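Local atomic coordinates of gene product PA4716 (Pseudomonas aeruginosa, PDB entry 1U0K), a protein that is of unknown function but belongs to the PhzF family, related to diaminopimelate epimerase, and is therefore predicted to act as an isomerase. Residues A131-F145 with L185-L199. Sequence-based numbering, arbitrary orientation.
Sequences ATPDAGTCRWFAEAF and LQEALDKLGAAFVYL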
loop_
_atom_site.group_PDB
_atom_site.type_symbol
_atom_site.label_atom_id
_atom_site.label_comp_id
_atom_site.label_asym_id
_atom_site.label_seq_id
_atom_site.Cartn_x
_atom_site.Cartn_y
_atom_site.Cartn_z
ATOM N N ALA A 131 -20.066 6.891 -23.493
ATOM C CA ALA A 131 -20.649 5.693 -24.071
ATOM C C ALA A 131 -21.710 5.088 -23.168
ATOM O O ALA A 131 -21.690 5.245 -21.949
ATOM C CB ALA A 131 -19.567 4.661 -24.364
ATOM N N THR A 132 -22.653 4.411 -23.812
ATOM C CA THR A 132 -23.654 3.600 -23.150
ATOM C C THR A 132 -23.428 2.166 -23.622
ATOM O O THR A 132 -23.605 1.893 -24.801
ATOM C CB THR A 132 -25.057 4.076 -23.581
ATOM O OG1 THR A 132 -25.249 5.443 -23.194
ATOM C CG2 THR A 132 -26.144 3.331 -22.842
ATOM N N PRO A 133 -23.016 1.256 -22.740
ATOM C CA PRO A 133 -22.839 -0.138 -23.157
ATOM C C PRO A 133 -24.157 -0.772 -23.574
ATOM O O PRO A 133 -25.201 -0.451 -22.982
ATOM C CB PRO A 133 -22.277 -0.824 -21.910
ATOM C CG PRO A 133 -22.590 0.060 -20.788
ATOM C CD PRO A 133 -22.671 1.447 -21.321
ATOM N N ASP A 134 -24.103 -1.635 -24.586
ATOM C CA ASP A 134 -25.274 -2.399 -25.012
ATOM C C ASP A 134 -25.647 -3.440 -23.958
ATOM O O ASP A 134 -24.970 -3.596 -22.939
ATOM C CB ASP A 134 -25.116 -2.985 -26.432
ATOM C CG ASP A 134 -23.955 -3.965 -26.574
ATOM O OD1 ASP A 134 -23.519 -4.570 -25.581
ATOM O OD2 ASP A 134 -23.431 -4.198 -27.680
ATOM N N ALA A 135 -26.761 -4.127 -24.175
ATOM C CA ALA A 135 -27.313 -5.008 -23.156
ATOM C C ALA A 135 -26.384 -6.177 -22.816
ATOM O O ALA A 135 -26.235 -6.543 -21.651
ATOM C CB ALA A 135 -28.669 -5.527 -23.612
ATOM N N GLY A 136 -25.752 -6.749 -23.836
ATOM C CA GLY A 136 -24.831 -7.857 -23.629
ATOM C C GLY A 136 -23.603 -7.441 -22.843
ATOM O O GLY A 136 -23.117 -8.178 -21.985
ATOM N N THR A 137 -23.115 -6.237 -23.123
ATOM C CA THR A 137 -21.939 -5.701 -22.445
ATOM C C THR A 137 -22.216 -5.419 -20.975
ATOM O O THR A 137 -21.371 -5.678 -20.124
ATOM C CB THR A 137 -21.466 -4.420 -23.153
ATOM O OG1 THR A 137 -21.107 -4.720 -24.509
ATOM C CG2 THR A 137 -20.179 -3.876 -22.523
ATOM N N CYS A 138 -23.400 -4.885 -20.672
ATOM C CA CYS A 138 -23.781 -4.616 -19.285
ATOM C C CYS A 138 -23.733 -5.909 -18.468
ATOM O O CYS A 138 -23.233 -5.942 -17.350
ATOM C CB CYS A 138 -25.195 -4.003 -19.216
ATOM S SG CYS A 138 -25.362 -2.351 -19.931
ATOM N N ARG A 139 -24.258 -6.977 -19.049
ATOM C CA ARG A 139 -24.258 -8.293 -18.419
ATOM C C ARG A 139 -22.842 -8.821 -18.179
ATOM O O ARG A 139 -22.555 -9.389 -17.129
ATOM C CB ARG A 139 -25.046 -9.263 -19.303
ATOM C CG ARG A 139 -25.011 -10.718 -18.880
ATOM C CD ARG A 139 -25.840 -11.605 -19.794
ATOM N NE ARG A 139 -25.821 -13.006 -19.385
ATOM C CZ ARG A 139 -26.511 -13.977 -19.985
ATOM N NH1 ARG A 139 -27.291 -13.712 -21.032
ATOM N NH2 ARG A 139 -26.425 -15.224 -19.531
ATOM N N TRP A 140 -21.960 -8.616 -19.151
ATOM C CA TRP A 140 -20.571 -9.051 -19.031
ATOM C C TRP A 140 -19.875 -8.388 -17.842
ATOM O O TRP A 140 -19.184 -9.051 -17.077
ATOM C CB TRP A 140 -19.801 -8.780 -20.332
ATOM C CG TRP A 140 -18.396 -9.314 -20.307
ATOM C CD1 TRP A 140 -17.973 -10.550 -20.720
ATOM C CD2 TRP A 140 -17.234 -8.641 -19.815
ATOM N NE1 TRP A 140 -16.618 -10.678 -20.522
ATOM C CE2 TRP A 140 -16.139 -9.522 -19.965
ATOM C CE3 TRP A 140 -17.004 -7.377 -19.256
ATOM C CZ2 TRP A 140 -14.842 -9.176 -19.586
ATOM C CZ3 TRP A 140 -15.718 -7.036 -18.878
ATOM C CH2 TRP A 140 -14.651 -7.933 -19.046
ATOM N N PHE A 141 -20.072 -7.083 -17.674
ATOM C CA PHE A 141 -19.421 -6.363 -16.576
ATOM C C PHE A 141 -19.921 -6.827 -15.207
ATOM O O PHE A 141 -19.148 -6.916 -14.254
ATOM C CB PHE A 141 -19.586 -4.845 -16.743
ATOM C CG PHE A 141 -18.491 -4.214 -17.554
ATOM C CD1 PHE A 141 -18.648 -3.993 -18.914
ATOM C CD2 PHE A 141 -17.294 -3.863 -16.953
ATOM C CE1 PHE A 141 -17.626 -3.415 -19.662
ATOM C CE2 PHE A 141 -16.272 -3.294 -17.690
ATOM C CZ PHE A 141 -16.438 -3.066 -19.047
ATOM N N ALA A 142 -21.212 -7.131 -15.113
ATOM C CA ALA A 142 -21.772 -7.653 -13.868
ATOM C C ALA A 142 -21.039 -8.929 -13.465
ATOM O O ALA A 142 -20.603 -9.072 -12.333
ATOM C CB ALA A 142 -23.264 -7.916 -14.018
ATOM N N GLU A 143 -20.859 -9.832 -14.420
ATOM C CA GLU A 143 -20.205 -11.113 -14.153
ATOM C C GLU A 143 -18.694 -11.026 -13.914
ATOM O O GLU A 143 -18.107 -11.893 -13.260
ATOM C CB GLU A 143 -20.521 -12.081 -15.283
ATOM C CG GLU A 143 -21.991 -12.479 -15.289
ATOM C CD GLU A 143 -22.495 -12.905 -16.652
ATOM O OE1 GLU A 143 -21.703 -12.870 -17.609
ATOM O OE2 GLU A 143 -23.685 -13.269 -16.761
ATOM N N ALA A 144 -18.069 -9.972 -14.427
ATOM C CA ALA A 144 -16.668 -9.698 -14.149
ATOM C C ALA A 144 -16.472 -9.315 -12.683
ATOM O O ALA A 144 -15.358 -9.348 -12.181
ATOM C CB ALA A 144 -16.158 -8.589 -15.060
ATOM N N PHE A 145 -17.561 -8.932 -12.014
ATOM C CA PHE A 145 -17.556 -8.655 -10.582
ATOM C C PHE A 145 -18.379 -9.681 -9.780
ATOM O O PHE A 145 -18.877 -9.371 -8.698
ATOM C CB PHE A 145 -18.058 -7.224 -10.335
ATOM C CG PHE A 145 -17.041 -6.168 -10.661
ATOM C CD1 PHE A 145 -16.920 -5.672 -11.952
ATOM C CD2 PHE A 145 -16.192 -5.683 -9.682
ATOM C CE1 PHE A 145 -15.970 -4.710 -12.254
ATOM C CE2 PHE A 145 -15.243 -4.716 -9.982
ATOM C CZ PHE A 145 -15.134 -4.232 -11.268
ATOM N N LEU A 185 -10.413 -6.374 -17.199
ATOM C CA LEU A 185 -11.383 -5.390 -17.677
ATOM C C LEU A 185 -10.820 -4.463 -18.744
ATOM O O LEU A 185 -11.553 -3.661 -19.301
ATOM C CB LEU A 185 -11.863 -4.527 -16.509
ATOM C CG LEU A 185 -12.399 -5.247 -15.274
ATOM C CD1 LEU A 185 -12.627 -4.246 -14.150
ATOM C CD2 LEU A 185 -13.678 -5.998 -15.603
ATOM N N GLN A 186 -9.525 -4.565 -19.031
ATOM C CA GLN A 186 -8.842 -3.542 -19.821
ATOM C C GLN A 186 -9.440 -3.318 -21.203
ATOM O O GLN A 186 -9.771 -2.185 -21.551
ATOM C CB GLN A 186 -7.351 -3.868 -19.962
ATOM C CG GLN A 186 -6.528 -2.714 -20.501
ATOM C CD GLN A 186 -6.792 -1.431 -19.750
ATOM O OE1 GLN A 186 -6.400 -1.298 -18.589
ATOM N NE2 GLN A 186 -7.481 -0.494 -20.393
ATOM N N GLU A 187 -9.572 -4.379 -21.991
ATOM C CA GLU A 187 -10.036 -4.234 -23.374
ATOM C C GLU A 187 -11.540 -3.934 -23.463
ATOM O O GLU A 187 -11.977 -3.258 -24.389
ATOM C CB GLU A 187 -9.658 -5.453 -24.222
ATOM C CG GLU A 187 -10.430 -6.723 -23.921
ATOM C CD GLU A 187 -10.088 -7.859 -24.875
ATOM O OE1 GLU A 187 -8.905 -7.973 -25.277
ATOM O OE2 GLU A 187 -11.004 -8.648 -25.216
ATOM N N ALA A 188 -12.315 -4.432 -22.502
ATOM C CA ALA A 188 -13.743 -4.111 -22.415
ATOM C C ALA A 188 -13.942 -2.630 -22.110
ATOM O O ALA A 188 -14.787 -1.967 -22.715
ATOM C CB ALA A 188 -14.418 -4.962 -21.349
ATOM N N LEU A 189 -13.157 -2.113 -21.172
ATOM C CA LEU A 189 -13.208 -0.703 -20.819
ATOM C C LEU A 189 -12.691 0.165 -21.973
ATOM O O LEU A 189 -13.217 1.250 -22.207
ATOM C CB LEU A 189 -12.430 -0.429 -19.526
ATOM C CG LEU A 189 -13.101 -0.854 -18.213
ATOM C CD1 LEU A 189 -12.123 -0.746 -17.052
ATOM C CD2 LEU A 189 -14.346 -0.020 -17.923
ATOM N N ASP A 190 -11.686 -0.328 -22.701
ATOM C CA ASP A 190 -11.137 0.385 -23.864
ATOM C C ASP A 190 -12.196 0.660 -24.916
ATOM O O ASP A 190 -12.234 1.743 -25.487
ATOM C CB ASP A 190 -10.017 -0.418 -24.533
ATOM C CG ASP A 190 -8.722 -0.393 -23.751
ATOM O OD1 ASP A 190 -8.588 0.417 -22.803
ATOM O OD2 ASP A 190 -7.776 -1.167 -24.029
ATOM N N LYS A 191 -13.032 -0.338 -25.186
ATOM C CA LYS A 191 -14.109 -0.196 -26.160
ATOM C C LYS A 191 -15.059 0.944 -25.778
ATOM O O LYS A 191 -15.579 1.636 -26.649
ATOM C CB LYS A 191 -14.894 -1.509 -26.296
ATOM C CG LYS A 191 -14.148 -2.605 -27.043
ATOM C CD LYS A 191 -15.040 -3.826 -27.282
ATOM C CE LYS A 191 -14.221 -5.070 -27.610
ATOM N NZ LYS A 191 -14.925 -6.327 -27.227
ATOM N N LEU A 192 -15.264 1.142 -24.476
ATOM C CA LEU A 192 -16.188 2.157 -23.961
ATOM C C LEU A 192 -15.566 3.524 -23.655
ATOM O O LEU A 192 -16.264 4.451 -23.229
ATOM C CB LEU A 192 -16.858 1.620 -22.700
ATOM C CG LEU A 192 -17.662 0.340 -22.916
ATOM C CD1 LEU A 192 -18.034 -0.286 -21.590
ATOM C CD2 LEU A 192 -18.906 0.640 -23.759
ATOM N N GLY A 193 -14.259 3.658 -23.862
ATOM C CA GLY A 193 -13.558 4.892 -23.544
ATOM C C GLY A 193 -13.482 5.170 -22.052
ATOM O O GLY A 193 -13.450 6.318 -21.623
ATOM N N ALA A 194 -13.437 4.104 -21.257
ATOM C CA ALA A 194 -13.443 4.215 -19.803
ATOM C C ALA A 194 -12.145 3.668 -19.213
ATOM O O ALA A 194 -11.552 2.736 -19.749
ATOM C CB ALA A 194 -14.642 3.462 -19.224
ATOM N N ALA A 195 -11.724 4.268 -18.113
ATOM C CA ALA A 195 -10.492 3.879 -17.419
ATOM C C ALA A 195 -10.734 2.893 -16.283
ATOM O O ALA A 195 -9.933 1.975 -16.086
ATOM C CB ALA A 195 -9.799 5.109 -16.883
ATOM N N PHE A 196 -11.814 3.104 -15.521
ATOM C CA PHE A 196 -12.145 2.267 -14.363
ATOM C C PHE A 196 -13.644 2.046 -14.238
ATOM O O PHE A 196 -14.431 2.829 -14.762
ATOM C CB PHE A 196 -11.689 2.935 -13.076
ATOM C CG PHE A 196 -10.202 3.091 -12.973
ATOM C CD1 PHE A 196 -9.597 4.305 -13.266
ATOM C CD2 PHE A 196 -9.409 2.009 -12.615
ATOM C CE1 PHE A 196 -8.221 4.440 -13.181
ATOM C CE2 PHE A 196 -8.033 2.142 -12.527
ATOM C CZ PHE A 196 -7.443 3.352 -12.816
ATOM N N VAL A 197 -14.010 0.992 -13.514
ATOM C CA VAL A 197 -15.399 0.700 -13.160
ATOM C C VAL A 197 -15.669 1.199 -11.741
ATOM O O VAL A 197 -14.851 0.995 -10.829
ATOM C CB VAL A 197 -15.699 -0.819 -13.194
ATOM C CG1 VAL A 197 -17.112 -1.104 -12.674
ATOM C CG2 VAL A 197 -15.543 -1.378 -14.590
ATOM N N TYR A 198 -16.817 1.849 -11.560
ATOM C CA TYR A 198 -17.304 2.254 -10.248
ATOM C C TYR A 198 -18.684 1.613 -10.030
ATOM O O TYR A 198 -19.645 1.949 -10.719
ATOM C CB TYR A 198 -17.389 3.781 -10.157
ATOM C CG TYR A 198 -17.567 4.316 -8.756
ATOM C CD1 TYR A 198 -16.471 4.617 -7.960
ATOM C CD2 TYR A 198 -18.832 4.531 -8.225
ATOM C CE1 TYR A 198 -16.626 5.117 -6.667
ATOM C CE2 TYR A 198 -19.004 5.028 -6.934
ATOM C CZ TYR A 198 -17.897 5.315 -6.151
ATOM O OH TYR A 198 -18.074 5.802 -4.867
ATOM N N LEU A 199 -18.759 0.669 -9.099
ATOM C CA LEU A 199 -20.034 0.033 -8.747
ATOM C C LEU A 199 -20.849 0.985 -7.893
ATOM O O LEU A 199 -20.328 1.563 -6.945
ATOM C CB LEU A 199 -19.812 -1.270 -7.984
ATOM C CG LEU A 199 -18.928 -2.341 -8.628
ATOM C CD1 LEU A 199 -18.925 -3.602 -7.781
ATOM C CD2 LEU A 199 -19.378 -2.646 -10.044
HETATM O O HOH W 1 -17.106 7.030 -23.500
#
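Phe141 drives its ring into a hollow lined by Ala188, Leu189, Leu192 and Val197, the central fit of a roughly antiparallel helix pair in this PhzF-family, diaminopimelate-epimerase-like fold. Helices 135-144 and 186-192 run at 145° to each other with axes 11.7 Å apart at closest approach, a wide gap that aromatic rings on one side and leucines on the other can fill. The small methyl of Ala188 makes the dent: Phe141 CZ comes within 3.6 Å of Ala188 CB, while Leu192 CD1 meets Phe141 CE1 at 3.7 Å and Val197 CG2 meets CE2 on the strand side. With its CG anti to the backbone N (chi1 -175°), Trp140 extends its indole so that CZ3 lies 3.5 Å from Ala188 CB and over the centre of the Phe141 ring. Leu185 forks at the other end of the interface: CD2 packs against Trp140 CZ3 and Ala144 CB, 3.6 Å from the latter, whose short side chain lets the branch lie close to the helix, and CD1 reaches Phe145. Phe145 bridges helix end and strand 196-201, with Val197 CG1 near its CE1 and Leu199 CD2 making a CH-pi contact over its face, 4.3 Å from the centroid. From strand 166-170, Leu169 touches Leu199 and Leu167 touches Phe141, extending this apolar packing. At the far end Leu192 CD2 lies against Pro133, just before the helix that Asp134 caps. Gly193, with positive phi, closes the partner helix in a Schellman motif, and Leu192 O accepts a 2.7 Å hydrogen bond from a water that itself accepts from Ala131 N.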